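Local coordinates for protein vanadium-dependent bromoperoxidase (PDB 1QHB) that catalyses the vanadate-dependent halogenation of organic substrates with bromide and hydrogen peroxide, working as a twelve-subunit assembly that also binds calcium, at residues A143-P148 against P479-G484; R403-E408 against V550-D555. All coordinates share one frame; numbering follows the deposited sequence.

Contact 1. Residues A143-P148 against P479-G484; sequences AMPPAP and PSYGSG. With PO4 (phosphate ion), chain G.
The phenol of Tyr481 donates a short hydrogen bond to the backbone of Pro145, with OH 2.5 Å from the carbonyl O. The hydroxyl comes to this oxygen at a C=O...donor angle of 136° and tilted from the carbonyl plane, while the oxygen lies near the ring plane, at its edge. With CG anti to the backbone N (chi1 -177°), the ring of Tyr481 is sent out of its own loop into the bend formed by 143-148.

Both faces of the ring are occupied by methyl groups. On one side the terminal CE of Met144 lies over the centre, 3.5 Å from the ring centroid, in a CH-pi contact. The chain of Met144 turns at its last torsion (chi3 62°) and brings this methyl, rather than the sulfur, over the middle; SD stands obliquely at 4.9 Å from the same centroid, a Met-aromatic contact. On the opposite face CB of Ala147 sits almost on the ring normal, 3.9 Å from the centroid. Pro145 also sets CD and CG of its ring against the hydroxyl. The same Met144 CE packs tightly on CA of Gly482, at 3.5 Å, which the absence of a side chain there allows. The peptide joining Tyr481 to Gly482 is cis.

Beyond the sandwiched ring the loop turns polar. Ser483 OG gives a hydrogen bond to O2 of the phosphate (3.1 Å), and Gly484 N gives a nearly straight one to O4. Ser483 is also the N-cap of helix 484-499, its OG reaching Ala486 N, and Lys398 NZ ties Pro479 O and Gly482 O to the same anion. Ser483 and Gly484 begin the Ser-Gly-His signature of the vanadate pocket, occupied here by phosphate.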
loop_
_atom_site.group_PDB
_atom_site.type_symbol
_atom_site.label_atom_id
_atom_site.label_comp_id
_atom_site.label_asym_id
_atom_site.label_seq_id
_atom_site.Cartn_x
_atom_site.Cartn_y
_atom_site.Cartn_z
ATOM N N ALA A 143 15.888 -28.598 -6.862
ATOM C CA ALA A 143 16.493 -29.231 -8.022
ATOM C C ALA A 143 17.238 -30.525 -7.737
ATOM O O ALA A 143 17.790 -30.744 -6.652
ATOM C CB ALA A 143 17.594 -28.244 -8.504
ATOM N N MET A 144 17.374 -31.343 -8.746
ATOM C CA MET A 144 18.227 -32.546 -8.693
ATOM C C MET A 144 19.327 -32.278 -9.724
ATOM O O MET A 144 19.094 -31.575 -10.712
ATOM C CB MET A 144 17.446 -33.796 -9.035
ATOM C CG MET A 144 16.467 -34.260 -7.965
ATOM S SD MET A 144 15.466 -35.668 -8.521
ATOM C CE MET A 144 16.731 -36.902 -8.806
ATOM N N PRO A 145 20.548 -32.655 -9.493
ATOM C CA PRO A 145 21.625 -32.406 -10.443
ATOM C C PRO A 145 21.462 -33.255 -11.697
ATOM O O PRO A 145 20.690 -34.207 -11.761
ATOM C CB PRO A 145 22.870 -32.792 -9.654
ATOM C CG PRO A 145 22.414 -33.803 -8.634
ATOM C CD PRO A 145 20.982 -33.424 -8.284
ATOM N N PRO A 146 22.170 -32.905 -12.769
ATOM C CA PRO A 146 22.138 -33.646 -14.010
ATOM C C PRO A 146 22.358 -35.143 -13.790
ATOM O O PRO A 146 23.283 -35.501 -13.070
ATOM C CB PRO A 146 23.312 -33.103 -14.812
ATOM C CG PRO A 146 23.708 -31.785 -14.191
ATOM C CD PRO A 146 23.149 -31.763 -12.800
ATOM N N ALA A 147 21.598 -35.996 -14.487
ATOM C CA ALA A 147 21.843 -37.440 -14.431
ATOM C C ALA A 147 23.058 -37.882 -15.229
ATOM O O ALA A 147 23.519 -37.198 -16.122
ATOM C CB ALA A 147 20.624 -38.185 -14.974
ATOM N N PRO A 148 23.652 -39.023 -14.862
ATOM C CA PRO A 148 24.774 -39.621 -15.577
ATOM C C PRO A 148 24.441 -39.781 -17.068
ATOM O O PRO A 148 23.288 -40.076 -17.360
ATOM C CB PRO A 148 24.893 -41.027 -14.966
ATOM C CG PRO A 148 24.300 -40.892 -13.617
ATOM C CD PRO A 148 23.148 -39.905 -13.753
ATOM N N PRO A 479 9.327 -41.323 -16.254
ATOM C CA PRO A 479 10.753 -41.309 -16.329
ATOM C C PRO A 479 11.489 -41.730 -15.074
ATOM O O PRO A 479 10.942 -41.809 -13.958
ATOM C CB PRO A 479 11.102 -39.866 -16.742
ATOM C CG PRO A 479 9.874 -39.466 -17.536
ATOM C CD PRO A 479 8.744 -39.984 -16.639
ATOM N N SER A 480 12.769 -42.068 -15.306
ATOM C CA SER A 480 13.567 -42.612 -14.217
ATOM C C SER A 480 14.152 -41.679 -13.199
ATOM O O SER A 480 14.495 -42.178 -12.114
ATOM C CB SER A 480 14.722 -43.354 -14.953
ATOM O OG SER A 480 15.254 -44.352 -14.081
ATOM N N TYR A 481 14.349 -40.384 -13.478
ATOM C CA TYR A 481 15.092 -39.562 -12.505
ATOM C C TYR A 481 14.352 -38.320 -12.080
ATOM O O TYR A 481 14.109 -37.479 -12.932
ATOM C CB TYR A 481 16.365 -39.193 -13.283
ATOM C CG TYR A 481 17.400 -38.391 -12.540
ATOM C CD1 TYR A 481 18.307 -39.051 -11.728
ATOM C CD2 TYR A 481 17.507 -37.008 -12.666
ATOM C CE1 TYR A 481 19.275 -38.367 -11.044
ATOM C CE2 TYR A 481 18.476 -36.286 -11.957
ATOM C CZ TYR A 481 19.336 -36.980 -11.168
ATOM O OH TYR A 481 20.320 -36.344 -10.456
ATOM N N GLY A 482 13.960 -38.195 -10.833
ATOM C CA GLY A 482 14.233 -39.123 -9.789
ATOM C C GLY A 482 13.169 -40.174 -9.569
ATOM O O GLY A 482 12.470 -40.554 -10.499
ATOM N N SER A 483 13.023 -40.627 -8.329
ATOM C CA SER A 483 12.147 -41.759 -8.037
ATOM C C SER A 483 11.084 -41.384 -7.046
ATOM O O SER A 483 11.376 -40.767 -6.006
ATOM C CB SER A 483 13.077 -42.895 -7.470
ATOM O OG SER A 483 12.320 -43.863 -6.720
ATOM N N GLY A 484 9.846 -41.844 -7.252
ATOM C CA GLY A 484 8.766 -41.590 -6.323
ATOM C C GLY A 484 8.999 -42.309 -5.018
ATOM O O GLY A 484 8.791 -41.744 -3.936
HETATM P P PO4 G . 9.192 -45.041 -9.009
HETATM O O1 PO4 G . 9.548 -45.980 -10.106
HETATM O O2 PO4 G . 9.848 -45.417 -7.724
HETATM O O3 PO4 G . 7.729 -45.023 -8.847
HETATM O O4 PO4 G . 9.700 -43.684 -9.436
#

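Contact 2. Residues R403-E408 against V550-D555; sequences RRLRPE and VHYFSD. With PO4 (phosphate ion), chain G.
The guanidinium of Arg404 stacks flat on the ring of Tyr552, planes 9° and centres 3.8 Å apart, with cation-pi character. The extended Arg404 chain lays the group there, and CG of Pro407 covers the opposite face, 3.7 Å from the ring centroid. An alanine in place of Tyr552 would probably open a gap between Arg404 and Pro407 and leave the guanidinium freer to turn.

Among the hydrogen bonds, Tyr552 OH reaches Leu405 O (2.8 Å) from above the carbonyl plane, and pairs with Thr410. Arg404 NH1 donates within its own plane to Ser554 OG at 2.8 Å; that hydroxyl is held by Glu158, which also bridges to Arg404 NH2. The Arg406 chain bends at its second torsion (chi2 -88°), and NH1 donates a hydrogen bond to Val550 O at 2.8 Å.

Arg404 NH1 forms a salt bridge to Asp555 OD1, though the hydrogen bond within it is weak (125°). The other oxygen, OD2, accepts from His551 ND1 (2.6 Å) and Tyr552 N, which approach from opposite faces of the carboxylate; the ND1 bond, in the ring plane, fixes the turn of the imidazole. Arg406 NH1 lies over a face of that ring.

Phosphate O1 is gripped by Arg406 NH1 (2.8 Å) and NH2, while His551 NE2 donates to O4. These two residues belong to the vanadate site, consistent with an oxyanion-binding pocket of the haloperoxidase family.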
loop_
_atom_site.group_PDB
_atom_site.type_symbol
_atom_site.label_atom_id
_atom_site.label_comp_id
_atom_site.label_asym_id
_atom_site.label_seq_id
_atom_site.Cartn_x
_atom_site.Cartn_y
_atom_site.Cartn_z
ATOM N N ARG A 403 13.707 -36.217 -17.934
ATOM C CA ARG A 403 13.194 -37.265 -18.778
ATOM C C ARG A 403 14.243 -38.365 -19.038
ATOM O O ARG A 403 14.412 -38.744 -20.186
ATOM C CB ARG A 403 12.682 -36.649 -20.102
ATOM C CG ARG A 403 11.354 -35.872 -19.872
ATOM C CD ARG A 403 10.936 -35.099 -21.094
ATOM N NE ARG A 403 11.864 -34.051 -21.610
ATOM C CZ ARG A 403 11.789 -32.765 -21.315
ATOM N NH1 ARG A 403 10.889 -32.272 -20.472
ATOM N NH2 ARG A 403 12.579 -31.843 -21.857
ATOM N N ARG A 404 14.845 -38.936 -17.998
ATOM C CA ARG A 404 15.813 -40.016 -18.111
ATOM C C ARG A 404 15.163 -41.359 -18.443
ATOM O O ARG A 404 14.087 -41.708 -17.896
ATOM C CB ARG A 404 16.672 -40.144 -16.866
ATOM C CG ARG A 404 17.792 -41.197 -17.007
ATOM C CD ARG A 404 18.510 -41.391 -15.684
ATOM N NE ARG A 404 19.778 -42.125 -15.870
ATOM C CZ ARG A 404 20.586 -42.398 -14.853
ATOM N NH1 ARG A 404 20.347 -42.009 -13.585
ATOM N NH2 ARG A 404 21.697 -43.068 -15.069
ATOM N N LEU A 405 15.805 -42.085 -19.380
ATOM C CA LEU A 405 15.248 -43.368 -19.780
ATOM C C LEU A 405 15.396 -44.366 -18.620
ATOM O O LEU A 405 16.390 -44.358 -17.885
ATOM C CB LEU A 405 15.856 -43.959 -21.060
ATOM C CG LEU A 405 17.180 -44.715 -20.959
ATOM C CD1 LEU A 405 17.548 -45.090 -22.390
ATOM C CD2 LEU A 405 18.270 -43.863 -20.308
ATOM N N ARG A 406 14.411 -45.240 -18.534
ATOM C CA ARG A 406 14.483 -46.251 -17.462
ATOM C C ARG A 406 15.545 -47.276 -17.840
ATOM O O ARG A 406 15.919 -47.424 -19.004
ATOM C CB ARG A 406 13.102 -46.887 -17.292
ATOM C CG ARG A 406 12.048 -45.942 -16.686
ATOM C CD ARG A 406 12.100 -46.043 -15.151
ATOM N NE ARG A 406 10.974 -45.281 -14.589
ATOM C CZ ARG A 406 10.529 -45.396 -13.361
ATOM N NH1 ARG A 406 11.073 -46.242 -12.494
ATOM N NH2 ARG A 406 9.507 -44.676 -12.944
ATOM N N PRO A 407 16.076 -48.002 -16.863
ATOM C CA PRO A 407 17.080 -49.051 -17.063
ATOM C C PRO A 407 16.721 -50.087 -18.096
ATOM O O PRO A 407 17.562 -50.542 -18.877
ATOM C CB PRO A 407 17.226 -49.692 -15.671
ATOM C CG PRO A 407 16.830 -48.585 -14.736
ATOM C CD PRO A 407 15.706 -47.840 -15.420
ATOM N N GLU A 408 15.450 -50.493 -18.230
ATOM C CA GLU A 408 15.066 -51.442 -19.249
ATOM C C GLU A 408 15.317 -50.917 -20.650
ATOM O O GLU A 408 15.782 -51.710 -21.517
ATOM C CB GLU A 408 13.584 -51.806 -19.113
ATOM C CG GLU A 408 12.629 -50.671 -19.489
ATOM C CD GLU A 408 11.310 -50.876 -18.794
ATOM O OE1 GLU A 408 11.270 -51.266 -17.578
ATOM O OE2 GLU A 408 10.298 -50.638 -19.456
ATOM N N VAL A 550 14.056 -51.230 -12.144
ATOM C CA VAL A 550 13.375 -50.036 -12.592
ATOM C C VAL A 550 14.012 -48.708 -12.253
ATOM O O VAL A 550 13.449 -47.650 -12.636
ATOM C CB VAL A 550 11.875 -50.014 -12.160
ATOM C CG1 VAL A 550 11.189 -51.277 -12.675
ATOM C CG2 VAL A 550 11.723 -49.915 -10.644
ATOM N N HIS A 551 15.156 -48.692 -11.600
ATOM C CA HIS A 551 15.887 -47.474 -11.309
ATOM C C HIS A 551 17.396 -47.738 -11.310
ATOM O O HIS A 551 17.821 -48.888 -11.091
ATOM C CB HIS A 551 15.541 -46.940 -9.892
ATOM C CG HIS A 551 14.351 -46.019 -9.999
ATOM N ND1 HIS A 551 14.354 -44.898 -10.790
ATOM C CD2 HIS A 551 13.108 -46.143 -9.518
ATOM C CE1 HIS A 551 13.158 -44.335 -10.711
ATOM N NE2 HIS A 551 12.376 -45.071 -9.968
ATOM N N TYR A 552 18.176 -46.681 -11.410
ATOM C CA TYR A 552 19.621 -46.796 -11.242
ATOM C C TYR A 552 20.032 -46.292 -9.880
ATOM O O TYR A 552 19.258 -45.501 -9.280
ATOM C CB TYR A 552 20.333 -45.864 -12.230
ATOM C CG TYR A 552 19.845 -45.922 -13.657
ATOM C CD1 TYR A 552 18.757 -45.173 -14.092
ATOM C CD2 TYR A 552 20.527 -46.721 -14.563
ATOM C CE1 TYR A 552 18.322 -45.202 -15.402
ATOM C CE2 TYR A 552 20.107 -46.736 -15.909
ATOM C CZ TYR A 552 19.016 -45.990 -16.293
ATOM O OH TYR A 552 18.663 -46.029 -17.623
ATOM N N PHE A 553 21.233 -46.573 -9.408
ATOM C CA PHE A 553 21.682 -45.991 -8.119
ATOM C C PHE A 553 21.480 -44.487 -7.989
ATOM O O PHE A 553 20.991 -43.989 -6.960
ATOM C CB PHE A 553 23.173 -46.334 -7.950
ATOM C CG PHE A 553 23.631 -45.918 -6.554
ATOM C CD1 PHE A 553 23.400 -46.725 -5.466
ATOM C CD2 PHE A 553 24.282 -44.695 -6.353
ATOM C CE1 PHE A 553 23.812 -46.358 -4.192
ATOM C CE2 PHE A 553 24.670 -44.356 -5.107
ATOM C CZ PHE A 553 24.453 -45.155 -4.007
ATOM N N SER A 554 21.892 -43.668 -8.944
ATOM C CA SER A 554 21.880 -42.213 -8.914
ATOM C C SER A 554 20.474 -41.643 -8.819
ATOM O O SER A 554 20.248 -40.619 -8.142
ATOM C CB SER A 554 22.588 -41.612 -10.147
ATOM O OG SER A 554 21.983 -42.190 -11.330
ATOM N N ASP A 555 19.461 -42.293 -9.363
ATOM C CA ASP A 555 18.096 -41.907 -9.243
ATOM C C ASP A 555 17.679 -41.919 -7.759
ATOM O O ASP A 555 16.922 -41.057 -7.279
ATOM C CB ASP A 555 17.146 -42.953 -9.890
ATOM C CG ASP A 555 17.240 -43.081 -11.397
ATOM O OD1 ASP A 555 17.809 -42.200 -12.119
ATOM O OD2 ASP A 555 16.613 -44.092 -11.864
HETATM P P PO4 G . 9.192 -45.041 -9.009
HETATM O O1 PO4 G . 9.548 -45.980 -10.106
HETATM O O2 PO4 G . 9.848 -45.417 -7.724
HETATM O O3 PO4 G . 7.729 -45.023 -8.847
HETATM O O4 PO4 G . 9.700 -43.684 -9.436
#

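How the contacts relate
Both contacts are buried in the core, their centres about 8 Å apart, and both end on the same phosphate, approached by 479-484 with a serine and a backbone amide and by contact 2 with arginine and histidine. Each centres on a tyrosine covered on both faces, yet the covers differ: methyl groups in contact 1, a guanidinium and a proline in contact 2. They join directly through Ser480, whose OG lies 2.6 Å from Asp555 OD2 and whose N lies 2.9 Å from Arg404 O. Contact 1 packs the irregular segment 143-148 against the loop that leads into helix 484-499, whereas contact 2 joins the starts of helices 407-422 and 553-574.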